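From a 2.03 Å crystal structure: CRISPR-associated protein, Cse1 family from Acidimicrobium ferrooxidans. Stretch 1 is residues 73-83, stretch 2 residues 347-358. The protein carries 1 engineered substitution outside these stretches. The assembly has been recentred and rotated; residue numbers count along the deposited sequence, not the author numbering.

Stretch 1, residues 73-83: DDAEWGRLWEA
Stretch 2 (347-358) SFVEGLQSRGIA

A short helix packs against a helix end and the irregular segment after it in a small contact (408 Å² buried, both sides summed) built on two tryptophans and one arginine, part apolar and part polar. Stretch 1 is helical from Asp74, capped by Asp73 (chi1 p), whose OD1 accepts from Glu76 N at 2.9 Å. Stretch 2 ends a helix that began earlier, passes through Gly351 and Leu352, and makes a 3-10 turn at 353-355. The two run in broadly the same direction and draw closer: CA of Asp74 lies 10.5 Å from CA of Phe348, CA of Trp81 8.3 Å from CA of Arg355. Trp77 (chi1 t, chi2 92°) receives on its electron-rich face the slightly positive C-H edge of Phe348 (t), planes at 80°, Trp77 CE2 3.7 Å from Phe348 CZ; Leu352 (m, t) covers the same face, its CD1 4.0 Å from Trp77 CH2. Arg355 (m, m, t) lays its guanidinium face over the Trp77 edge, NE 3.7 Å from Trp77 CZ3. Arg355 NH2 lies 3.4 Å from Gly78 CA, so an ideal CB there would clash with it at 2.8 Å; opposite charges draw Arg355 NH1 into a salt bridge with Glu82 OE2 (3.1 Å), the hydrogen bond itself weak. Trp81 (t, chi2 -97°) donates weakly from NE1 to Arg355 O (3.4 Å), while its CZ2 meets Ile357 CG1 at 3.6 Å.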

# COMPACT_ATOMS: atom_id res chain seq x y z
N ASP A 73 25.63 -2.63 -5.90
CA ASP A 73 25.58 -3.85 -6.72
C ASP A 73 25.24 -5.07 -5.86
O ASP A 73 25.05 -4.94 -4.64
CB ASP A 73 26.93 -4.07 -7.44
CG ASP A 73 28.17 -4.15 -6.57
OD1 ASP A 73 28.03 -4.30 -5.35
OD2 ASP A 73 29.28 -4.00 -7.10
N ASP A 74 25.14 -6.23 -6.52
CA ASP A 74 24.80 -7.48 -5.87
C ASP A 74 25.84 -7.91 -4.85
O ASP A 74 25.44 -8.49 -3.85
CB ASP A 74 24.60 -8.62 -6.88
CG ASP A 74 23.35 -8.42 -7.72
OD1 ASP A 74 22.27 -8.23 -7.14
OD2 ASP A 74 23.46 -8.48 -8.95
N ALA A 75 27.14 -7.70 -5.11
CA ALA A 75 28.17 -8.08 -4.14
C ALA A 75 28.01 -7.29 -2.87
O ALA A 75 28.05 -7.88 -1.80
CB ALA A 75 29.61 -7.90 -4.70
N GLU A 76 27.78 -5.96 -2.96
CA GLU A 76 27.57 -5.17 -1.75
C GLU A 76 26.29 -5.63 -1.05
O GLU A 76 26.28 -5.73 0.18
CB GLU A 76 27.52 -3.65 -2.03
CG GLU A 76 28.88 -3.05 -2.35
CD GLU A 76 28.92 -1.55 -2.56
OE1 GLU A 76 27.90 -0.86 -2.30
OE2 GLU A 76 29.98 -1.06 -3.02
N TRP A 77 25.22 -5.89 -1.81
CA TRP A 77 23.96 -6.32 -1.17
C TRP A 77 24.20 -7.63 -0.39
O TRP A 77 23.77 -7.77 0.73
CB TRP A 77 22.85 -6.52 -2.22
CG TRP A 77 21.50 -6.72 -1.63
CD1 TRP A 77 20.56 -5.76 -1.35
CD2 TRP A 77 20.91 -7.97 -1.26
NE1 TRP A 77 19.50 -6.32 -0.69
CE2 TRP A 77 19.69 -7.68 -0.61
CE3 TRP A 77 21.38 -9.28 -1.24
CZ2 TRP A 77 18.87 -8.69 -0.09
CZ3 TRP A 77 20.56 -10.27 -0.73
CH2 TRP A 77 19.35 -9.97 -0.12
N GLY A 78 24.85 -8.57 -1.04
CA GLY A 78 25.24 -9.86 -0.51
C GLY A 78 26.02 -9.76 0.80
O GLY A 78 25.71 -10.45 1.76
N ARG A 79 27.00 -8.85 0.88
CA ARG A 79 27.74 -8.69 2.15
C ARG A 79 26.85 -8.11 3.26
O ARG A 79 27.01 -8.44 4.42
CB ARG A 79 29.02 -7.82 1.97
CG ARG A 79 30.15 -8.53 1.18
CD ARG A 79 31.43 -7.69 1.18
NE ARG A 79 31.36 -6.62 0.18
CZ ARG A 79 31.63 -6.76 -1.12
NH1 ARG A 79 32.02 -7.93 -1.61
NH2 ARG A 79 31.51 -5.72 -1.94
N LEU A 80 25.88 -7.27 2.92
CA LEU A 80 24.94 -6.76 3.93
C LEU A 80 24.00 -7.88 4.42
O LEU A 80 23.81 -8.03 5.63
CB LEU A 80 24.12 -5.61 3.36
CG LEU A 80 24.91 -4.37 3.07
CD1 LEU A 80 24.12 -3.39 2.24
CD2 LEU A 80 25.30 -3.65 4.35
N TRP A 81 23.45 -8.67 3.48
CA TRP A 81 22.54 -9.76 3.81
C TRP A 81 23.24 -10.79 4.72
O TRP A 81 22.64 -11.22 5.68
CB TRP A 81 22.02 -10.43 2.54
CG TRP A 81 20.97 -11.46 2.82
CD1 TRP A 81 21.16 -12.81 2.91
CD2 TRP A 81 19.60 -11.22 3.19
NE1 TRP A 81 19.97 -13.43 3.23
CE2 TRP A 81 19.01 -12.47 3.44
CE3 TRP A 81 18.81 -10.06 3.29
CZ2 TRP A 81 17.66 -12.60 3.80
CZ3 TRP A 81 17.46 -10.20 3.61
CH2 TRP A 81 16.91 -11.46 3.86
N GLU A 82 24.51 -11.14 4.42
CA GLU A 82 25.28 -12.14 5.18
C GLU A 82 25.73 -11.62 6.57
O GLU A 82 26.02 -12.43 7.44
CB GLU A 82 26.52 -12.60 4.36
CG GLU A 82 26.20 -13.33 3.06
CD GLU A 82 27.28 -13.34 1.98
OE1 GLU A 82 28.43 -12.93 2.27
OE2 GLU A 82 26.96 -13.72 0.83
N ALA A 83 25.81 -10.29 6.76
CA ALA A 83 26.15 -9.71 8.07
C ALA A 83 24.92 -9.79 8.97
O ALA A 83 23.83 -9.98 8.44
CB ALA A 83 26.63 -8.27 7.92
N SER A 347 10.53 -7.73 -8.73
CA SER A 347 11.52 -8.27 -9.68
C SER A 347 12.84 -8.44 -8.97
O SER A 347 13.50 -9.43 -9.18
CB SER A 347 11.71 -7.32 -10.85
OG SER A 347 10.53 -7.07 -11.58
N PHE A 348 13.20 -7.52 -8.04
CA PHE A 348 14.43 -7.74 -7.30
C PHE A 348 14.31 -9.00 -6.40
O PHE A 348 15.17 -9.87 -6.44
CB PHE A 348 14.74 -6.51 -6.43
CG PHE A 348 15.92 -6.74 -5.54
CD1 PHE A 348 17.16 -7.07 -6.08
CD2 PHE A 348 15.81 -6.62 -4.16
CE1 PHE A 348 18.27 -7.25 -5.26
CE2 PHE A 348 16.90 -6.87 -3.33
CZ PHE A 348 18.13 -7.17 -3.89
N VAL A 349 13.23 -9.07 -5.58
CA VAL A 349 13.02 -10.17 -4.62
C VAL A 349 12.93 -11.56 -5.36
O VAL A 349 13.30 -12.59 -4.79
CB VAL A 349 11.77 -9.92 -3.71
CG1 VAL A 349 11.42 -11.15 -2.86
CG2 VAL A 349 12.03 -8.75 -2.79
N GLU A 350 12.35 -11.56 -6.55
CA GLU A 350 12.18 -12.75 -7.39
C GLU A 350 13.53 -13.48 -7.56
O GLU A 350 13.54 -14.70 -7.59
CB GLU A 350 11.57 -12.29 -8.73
CG GLU A 350 11.44 -13.27 -9.87
CD GLU A 350 10.92 -12.65 -11.16
OE1 GLU A 350 10.27 -11.56 -11.13
OE2 GLU A 350 11.14 -13.28 -12.22
N GLY A 351 14.65 -12.74 -7.64
CA GLY A 351 15.96 -13.36 -7.77
C GLY A 351 16.68 -13.74 -6.49
O GLY A 351 17.86 -14.05 -6.57
N LEU A 352 16.02 -13.76 -5.30
CA LEU A 352 16.68 -14.03 -4.00
C LEU A 352 16.47 -15.43 -3.35
O LEU A 352 16.87 -15.63 -2.20
CB LEU A 352 16.23 -12.96 -2.96
CG LEU A 352 16.46 -11.52 -3.36
CD1 LEU A 352 16.01 -10.56 -2.26
CD2 LEU A 352 17.90 -11.27 -3.76
N GLN A 353 15.90 -16.37 -4.04
CA GLN A 353 15.75 -17.75 -3.47
C GLN A 353 17.09 -18.42 -2.96
O GLN A 353 17.12 -19.03 -1.88
CB GLN A 353 15.20 -18.66 -4.57
CG GLN A 353 13.77 -18.20 -4.99
CD GLN A 353 12.79 -19.35 -5.20
OE1 GLN A 353 12.52 -20.14 -4.29
NE2 GLN A 353 12.17 -19.41 -6.37
N SER A 354 18.19 -18.20 -3.69
CA SER A 354 19.47 -18.81 -3.29
C SER A 354 19.99 -18.19 -1.96
O SER A 354 20.87 -18.78 -1.36
CB SER A 354 20.50 -18.72 -4.41
OG SER A 354 20.82 -17.38 -4.74
N ARG A 355 19.38 -17.07 -1.46
CA ARG A 355 19.73 -16.47 -0.15
C ARG A 355 18.96 -17.07 1.07
O ARG A 355 19.08 -16.53 2.19
CB ARG A 355 19.46 -14.95 -0.18
CG ARG A 355 20.25 -14.22 -1.25
CD ARG A 355 21.71 -14.19 -0.94
NE ARG A 355 22.37 -13.33 -1.91
CZ ARG A 355 23.63 -12.98 -1.84
NH1 ARG A 355 24.40 -13.40 -0.85
NH2 ARG A 355 24.14 -12.16 -2.76
N GLY A 356 18.20 -18.15 0.87
CA GLY A 356 17.46 -18.77 1.97
C GLY A 356 16.13 -18.11 2.33
O GLY A 356 15.63 -18.30 3.45
N ILE A 357 15.50 -17.40 1.36
CA ILE A 357 14.21 -16.74 1.58
C ILE A 357 13.14 -17.53 0.83
O ILE A 357 13.23 -17.64 -0.37
CB ILE A 357 14.24 -15.26 1.09
CG1 ILE A 357 15.42 -14.46 1.70
CG2 ILE A 357 12.95 -14.54 1.44
CD1 ILE A 357 15.95 -13.41 0.72
N ALA A 358 12.14 -18.04 1.53
CA ALA A 358 11.06 -18.78 0.90
C ALA A 358 9.79 -17.93 0.72
O ALA A 358 9.07 -18.08 -0.29
CB ALA A 358 10.75 -20.01 1.73